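Local structure of protein STE5 (Saccharomyces cerevisiae, 3FZE) at residues F58-R61 and N62-L66; L37-V40 and Y41-K45; W170-V173 and L174-C178. The protein is a scaffold of yeast mating-pheromone signalling whose minimal scaffold domain cocatalyses phosphorylation of the MAP kinase Fus3 by Ste7. All blocks are in the same frame, centred on the assembly; numbering follows the deposited sequence.

Interaction 1: F58-R61 and N62-L66; sequences FVDR and NNYVL
Phe58-Asp60 and Val65-Leu66 run antiparallel as the arms of a tight beta hairpin, joined by Leu66 N to Phe58 O (2.8 Å) and Asp60 N to Tyr64 O (2.9 Å), with Val59 and Val65 forming a non-hydrogen-bonded pair between them. The chain reverses through a type I turn from Asp60 to Asn63, closed by Asn63 N on Asp60 O. Asn63 then takes left-handed helical angles (phi 74°, psi 22°), a conformation asparagine tolerates well, as in a type I turn with a G1 beta bulge. Asp60 organises the bend. Its CG stands between backbone N and carbonyl carbon (chi1 76°), which swings OD1 over the turn to accept Asn62 N at 2.9 Å, an Asx turn, and Tyr64 N at 3.0 Å; the two donors arrive from opposite faces of the carboxylate plane. The same oxygen lies at the edge of the Tyr64 ring, while OD2 is joined to Asn62 ND2 through a water. Replacing Asp60 with an alanine would probably leave both backbone N-H groups without their acceptor and let the turn flex. Apolar side chains pack along the arms: Val59 CG1 rests on Asn63 CA at 3.5 Å, and Leu66 CD1 lies 3.9 Å from Asp60 CB. Beyond the hairpin, Asn63 ND2 bonds to Phe93 O, Val59 pairs with strand 19-26, and Phe58 packs on that strand and on helix 35-50.

Interaction 2: L37-V40 and Y41-K45; sequences LIVV and YNSLK
The carboxamide of Asn42 lies alongside Ile38, one turn back, with ND2 3.5 Å from the CG2 methyl, whereas the Tyr41 ring carries Lys45 CG over one face, 3.6 Å above its plane and displaced toward the rim. Lysine suits this place because its CG methylene rests on the ring while the chain carries its amine onward. Tyr41 holds CG anti to its own nitrogen (chi1 174°), which leads the ring away from the preceding turn toward Leu78 and Ile81 of helix 78-82. On the buried side, the branched apolar Val40 and Leu44 run side by side, CG1 to CD1 at 4.2 Å, and both lean on strand 19-26. Ser43, in one of its two modelled conformers, turns OG back to donate to Val39 O at 2.7 Å, which gives the buried hydroxyl a partner within its own helix; Ser43 N grips the same oxygen from the other face of the carbonyl plane. Serine is also small enough to sit against Leu174 and Cys178 of helix 170-180. With Asn42 N on Ile38 O at 2.9 Å, the backbone keeps the i to i+4 pattern of the alpha-helix that crosses between strands 19-26 and 55-60, a beta-alpha-beta unit of the vWA-like fold.

Interaction 3: W170-V173 and L174-C178; sequences WTFV and LETLC
Helix 170-180, which follows the edge strand 165-167, contains this contact in its first turns, where Phe172 and Thr176 meet one turn apart. Thr176 OG1 sits over the centre of the Phe172 ring, 3.6 Å above its plane. Thr176 OG1 donates to Phe172 O at 2.7 Å, so the ring receives packing rather than an OH-pi bond. That carbonyl also accepts Thr176 N at 3.0 Å, the two donors coming from opposite faces of its plane. With CG trans to the amide nitrogen (chi1 177°), the phenyl ring is carried along the helix toward Thr176; at helix 2-14, Phe172 meets Thr5 and Ile6, and Thr176 meets Ile9. Next to this pair, the Thr171 CG2 methyl stands beside the extended Glu175, 3.6 Å from CD. Trp170 CE3 comes within 4.3 Å of CD1 of Leu174, as modelled in one of two conformers, in an oblique approach. Leu174 faces helix 35-50, while the wide indole and the compact Val173 reach strand 145-150. Backbone bonds such as Glu175 N to Thr171 O (2.8 Å) complete regular alpha-helix, part of a helical layer packed on the central sheet, as in an alpha/beta/alpha sandwich.

Overall arrangement
Interactions 2 and 3 lie on neighbouring helices, 35-50 and 170-180, with centres 10 Å apart. Their facing residues pack directly: Val39 CG1 lies 3.8 Å from Thr171 OG1, and Leu174 sits against Val40 and Ser43. Interaction 1 is the hairpin turn at the end of strand 55-60, which follows helix 35-50. Its centre is 18 Å from that of interaction 2, yet Phe58 CZ comes within 3.8 Å of both Leu44 CD1 and Val40 CG1, tying strand 55-60 to the helix. Interactions 1 and 3 do not touch; their nearest atoms are about 7 Å apart, with the chain's centre between them. Val40 of interaction 2 links the other two, touching Phe58 through CG1 and Leu174 through CG2.

Interaction 1: F58-R61 and N62-L66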
# COMPACT_ATOMS: atom_id res chain seq x y z
N PHE A 58 4.27 6.41 -1.01
CA PHE A 58 3.42 7.11 -0.06
C PHE A 58 2.76 8.30 -0.75
O PHE A 58 3.43 9.05 -1.46
CB PHE A 58 4.25 7.62 1.12
CG PHE A 58 4.58 6.56 2.13
CD1 PHE A 58 3.61 6.08 3.00
CD2 PHE A 58 5.87 6.07 2.23
CE1 PHE A 58 3.93 5.10 3.94
CE2 PHE A 58 6.20 5.10 3.17
CZ PHE A 58 5.22 4.61 4.02
N VAL A 59 1.46 8.46 -0.52
CA VAL A 59 0.68 9.53 -1.15
C VAL A 59 -0.12 10.26 -0.08
O VAL A 59 -0.68 9.63 0.82
CB VAL A 59 -0.29 8.94 -2.19
CG1 VAL A 59 -1.10 10.05 -2.88
CG2 VAL A 59 0.48 8.12 -3.21
N ASP A 60 -0.17 11.58 -0.16
CA ASP A 60 -0.96 12.34 0.82
C ASP A 60 -2.45 12.39 0.47
O ASP A 60 -2.88 11.87 -0.56
CB ASP A 60 -0.35 13.73 1.14
CG ASP A 60 -0.58 14.78 0.04
OD1 ASP A 60 -1.43 14.59 -0.85
OD2 ASP A 60 0.10 15.83 0.11
N ARG A 61 -3.24 13.00 1.34
CA ARG A 61 -4.69 12.97 1.18
C ARG A 61 -5.18 13.75 -0.04
O ARG A 61 -6.32 13.58 -0.46
CB ARG A 61 -5.39 13.44 2.44
CG ARG A 61 -5.14 14.87 2.82
CD ARG A 61 -5.79 15.16 4.16
NE ARG A 61 -5.68 16.57 4.53
CZ ARG A 61 -6.21 17.09 5.64
NH1 ARG A 61 -6.88 16.33 6.48
NH2 ARG A 61 -6.06 18.39 5.89
N ASN A 62 -4.31 14.59 -0.59
CA ASN A 62 -4.63 15.34 -1.82
C ASN A 62 -3.96 14.77 -3.06
O ASN A 62 -3.88 15.44 -4.10
CB ASN A 62 -4.27 16.80 -1.63
CG ASN A 62 -5.11 17.45 -0.58
OD1 ASN A 62 -6.34 17.39 -0.65
ND2 ASN A 62 -4.47 18.04 0.43
N ASN A 63 -3.50 13.52 -2.96
CA ASN A 63 -2.95 12.76 -4.09
C ASN A 63 -1.55 13.19 -4.55
O ASN A 63 -1.15 12.90 -5.68
CB ASN A 63 -3.92 12.73 -5.27
CG ASN A 63 -3.59 11.63 -6.25
OD1 ASN A 63 -3.34 10.49 -5.84
ND2 ASN A 63 -3.56 11.96 -7.54
N TYR A 64 -0.82 13.84 -3.66
CA TYR A 64 0.59 14.15 -3.92
C TYR A 64 1.54 13.06 -3.44
O TYR A 64 1.42 12.55 -2.33
CB TYR A 64 0.99 15.48 -3.26
CG TYR A 64 0.29 16.65 -3.89
CD1 TYR A 64 0.76 17.19 -5.09
CD2 TYR A 64 -0.85 17.18 -3.33
CE1 TYR A 64 0.12 18.26 -5.69
CE2 TYR A 64 -1.51 18.25 -3.92
CZ TYR A 64 -1.01 18.79 -5.10
OH TYR A 64 -1.66 19.85 -5.69
N VAL A 65 2.49 12.73 -4.31
CA VAL A 65 3.49 11.71 -4.00
C VAL A 65 4.48 12.26 -3.00
O VAL A 65 5.09 13.31 -3.24
CB VAL A 65 4.26 11.27 -5.26
CG1 VAL A 65 5.39 10.29 -4.90
CG2 VAL A 65 3.31 10.67 -6.29
N LEU A 66 4.66 11.55 -1.89
CA LEU A 66 5.55 11.98 -0.83
C LEU A 66 6.92 11.32 -0.91
O LEU A 66 7.95 11.95 -0.68
CB LEU A 66 4.92 11.72 0.54
CG LEU A 66 3.55 12.37 0.76
CD1 LEU A 66 3.05 12.09 2.17
CD2 LEU A 66 3.61 13.88 0.51
O HOH W 1 -1.59 17.78 0.92

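Interaction 2: L37-V40 and Y41-K45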
# COMPACT_ATOMS: atom_id res chain seq x y z
N LEU A 37 1.18 4.50 12.31
CA LEU A 37 2.48 4.74 11.68
C LEU A 37 3.52 3.68 12.06
O LEU A 37 4.34 3.27 11.24
CB LEU A 37 3.00 6.14 12.00
CG LEU A 37 2.88 7.17 10.88
CD1 LEU A 37 1.65 6.90 10.00
CD2 LEU A 37 2.88 8.59 11.42
N ILE A 38 3.50 3.25 13.31
CA ILE A 38 4.43 2.22 13.75
C ILE A 38 4.18 0.90 13.03
O ILE A 38 5.12 0.20 12.64
CB ILE A 38 4.34 2.01 15.27
CG1 ILE A 38 4.78 3.28 15.99
CG2 ILE A 38 5.18 0.81 15.69
CD1 ILE A 38 4.57 3.24 17.50
N VAL A 39 2.91 0.57 12.80
CA VAL A 39 2.59 -0.67 12.09
C VAL A 39 2.93 -0.57 10.61
O VAL A 39 3.31 -1.55 9.98
CB VAL A 39 1.12 -1.13 12.33
CG1 VAL A 39 0.14 -0.22 11.64
CG2 VAL A 39 0.95 -2.59 11.88
N VAL A 40 2.82 0.63 10.04
CA VAL A 40 3.28 0.84 8.67
C VAL A 40 4.78 0.56 8.56
O VAL A 40 5.23 -0.19 7.67
CB VAL A 40 2.97 2.27 8.20
CG1 VAL A 40 3.67 2.56 6.87
CG2 VAL A 40 1.46 2.45 8.06
N TYR A 41 5.56 1.15 9.45
CA TYR A 41 7.00 0.90 9.47
C TYR A 41 7.32 -0.57 9.67
O TYR A 41 8.09 -1.14 8.90
CB TYR A 41 7.68 1.74 10.56
CG TYR A 41 9.14 1.43 10.75
CD1 TYR A 41 10.07 1.76 9.77
CD2 TYR A 41 9.60 0.80 11.90
CE1 TYR A 41 11.43 1.46 9.93
CE2 TYR A 41 10.95 0.50 12.07
CZ TYR A 41 11.86 0.84 11.08
OH TYR A 41 13.21 0.55 11.22
N ASN A 42 6.74 -1.19 10.70
CA ASN A 42 7.06 -2.57 11.00
C ASN A 42 6.68 -3.50 9.86
O ASN A 42 7.37 -4.47 9.59
CB ASN A 42 6.39 -3.04 12.29
CG ASN A 42 7.00 -2.42 13.52
OD1 ASN A 42 8.14 -1.96 13.50
ND2 ASN A 42 6.24 -2.40 14.62
N SER A 43 5.56 -3.20 9.21
CA SER A 43 5.09 -4.05 8.12
C SER A 43 6.01 -3.96 6.91
O SER A 43 6.38 -4.99 6.35
CB SER A 43 3.66 -3.69 7.73
OG SER A 43 2.81 -3.91 8.84
N LEU A 44 6.37 -2.75 6.51
CA LEU A 44 7.25 -2.59 5.36
C LEU A 44 8.58 -3.31 5.63
O LEU A 44 9.09 -4.01 4.76
CB LEU A 44 7.45 -1.12 5.01
CG LEU A 44 6.25 -0.38 4.42
CD1 LEU A 44 6.56 1.10 4.21
CD2 LEU A 44 5.82 -1.01 3.10
N LYS A 45 9.13 -3.16 6.83
CA LYS A 45 10.37 -3.86 7.16
C LYS A 45 10.18 -5.38 7.09
O LYS A 45 11.00 -6.09 6.50
CB LYS A 45 10.88 -3.44 8.55
CG LYS A 45 11.34 -1.99 8.63
CD LYS A 45 12.73 -1.79 8.06
CE LYS A 45 13.80 -2.42 8.95
NZ LYS A 45 15.17 -2.02 8.54

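Interaction 3: W170-V173 and L174-C178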
# COMPACT_ATOMS: atom_id res chain seq x y z
N TRP A 170 -5.48 0.39 10.04
CA TRP A 170 -4.18 0.10 9.44
C TRP A 170 -3.57 -1.16 10.03
O TRP A 170 -2.95 -1.96 9.32
CB TRP A 170 -3.22 1.28 9.66
CG TRP A 170 -3.57 2.49 8.84
CD1 TRP A 170 -4.22 3.62 9.27
CD2 TRP A 170 -3.31 2.70 7.44
NE1 TRP A 170 -4.38 4.51 8.24
CE2 TRP A 170 -3.83 3.97 7.11
CE3 TRP A 170 -2.68 1.94 6.44
CZ2 TRP A 170 -3.74 4.50 5.82
CZ3 TRP A 170 -2.60 2.47 5.16
CH2 TRP A 170 -3.12 3.74 4.86
N THR A 171 -3.74 -1.34 11.33
CA THR A 171 -3.15 -2.48 12.02
C THR A 171 -3.72 -3.79 11.47
O THR A 171 -2.98 -4.72 11.16
CB THR A 171 -3.36 -2.38 13.54
OG1 THR A 171 -2.58 -1.29 14.05
CG2 THR A 171 -2.94 -3.67 14.23
N PHE A 172 -5.04 -3.85 11.33
CA PHE A 172 -5.67 -5.08 10.85
C PHE A 172 -5.24 -5.41 9.43
O PHE A 172 -4.87 -6.55 9.14
CB PHE A 172 -7.20 -5.02 10.93
CG PHE A 172 -7.86 -6.25 10.38
CD1 PHE A 172 -8.04 -7.36 11.18
CD2 PHE A 172 -8.24 -6.31 9.05
CE1 PHE A 172 -8.63 -8.51 10.68
CE2 PHE A 172 -8.82 -7.46 8.54
CZ PHE A 172 -9.01 -8.55 9.36
N VAL A 173 -5.27 -4.42 8.55
CA VAL A 173 -4.88 -4.62 7.16
C VAL A 173 -3.44 -5.09 7.05
O VAL A 173 -3.14 -6.09 6.38
CB VAL A 173 -5.03 -3.32 6.34
CG1 VAL A 173 -4.41 -3.49 4.96
CG2 VAL A 173 -6.49 -2.94 6.23
N LEU A 174 -2.54 -4.38 7.72
CA LEU A 174 -1.11 -4.66 7.59
C LEU A 174 -0.67 -5.93 8.33
O LEU A 174 0.19 -6.66 7.84
CB LEU A 174 -0.29 -3.44 8.00
CG LEU A 174 -0.50 -2.24 7.07
CD1 LEU A 174 0.19 -1.00 7.61
CD2 LEU A 174 -0.02 -2.59 5.66
N GLU A 175 -1.25 -6.20 9.50
CA GLU A 175 -0.98 -7.45 10.20
C GLU A 175 -1.48 -8.62 9.36
O GLU A 175 -0.80 -9.64 9.24
CB GLU A 175 -1.61 -7.47 11.61
CG GLU A 175 -0.83 -6.64 12.62
CD GLU A 175 -1.30 -6.84 14.06
OE1 GLU A 175 -2.38 -7.41 14.25
OE2 GLU A 175 -0.58 -6.42 14.98
N THR A 176 -2.65 -8.46 8.75
CA THR A 176 -3.20 -9.52 7.91
C THR A 176 -2.30 -9.77 6.71
O THR A 176 -2.01 -10.92 6.35
CB THR A 176 -4.63 -9.21 7.43
OG1 THR A 176 -5.49 -9.11 8.56
CG2 THR A 176 -5.13 -10.34 6.52
N LEU A 177 -1.82 -8.69 6.11
CA LEU A 177 -0.94 -8.81 4.97
C LEU A 177 0.35 -9.55 5.35
O LEU A 177 0.74 -10.52 4.70
CB LEU A 177 -0.64 -7.43 4.39
CG LEU A 177 0.34 -7.41 3.21
CD1 LEU A 177 -0.22 -8.15 2.00
CD2 LEU A 177 0.70 -5.97 2.87
N CYS A 178 1.01 -9.09 6.42
CA CYS A 178 2.29 -9.67 6.80
C CYS A 178 2.16 -11.12 7.26
O CYS A 178 2.96 -11.99 6.87
CB CYS A 178 2.94 -8.85 7.91
SG CYS A 178 3.56 -7.30 7.28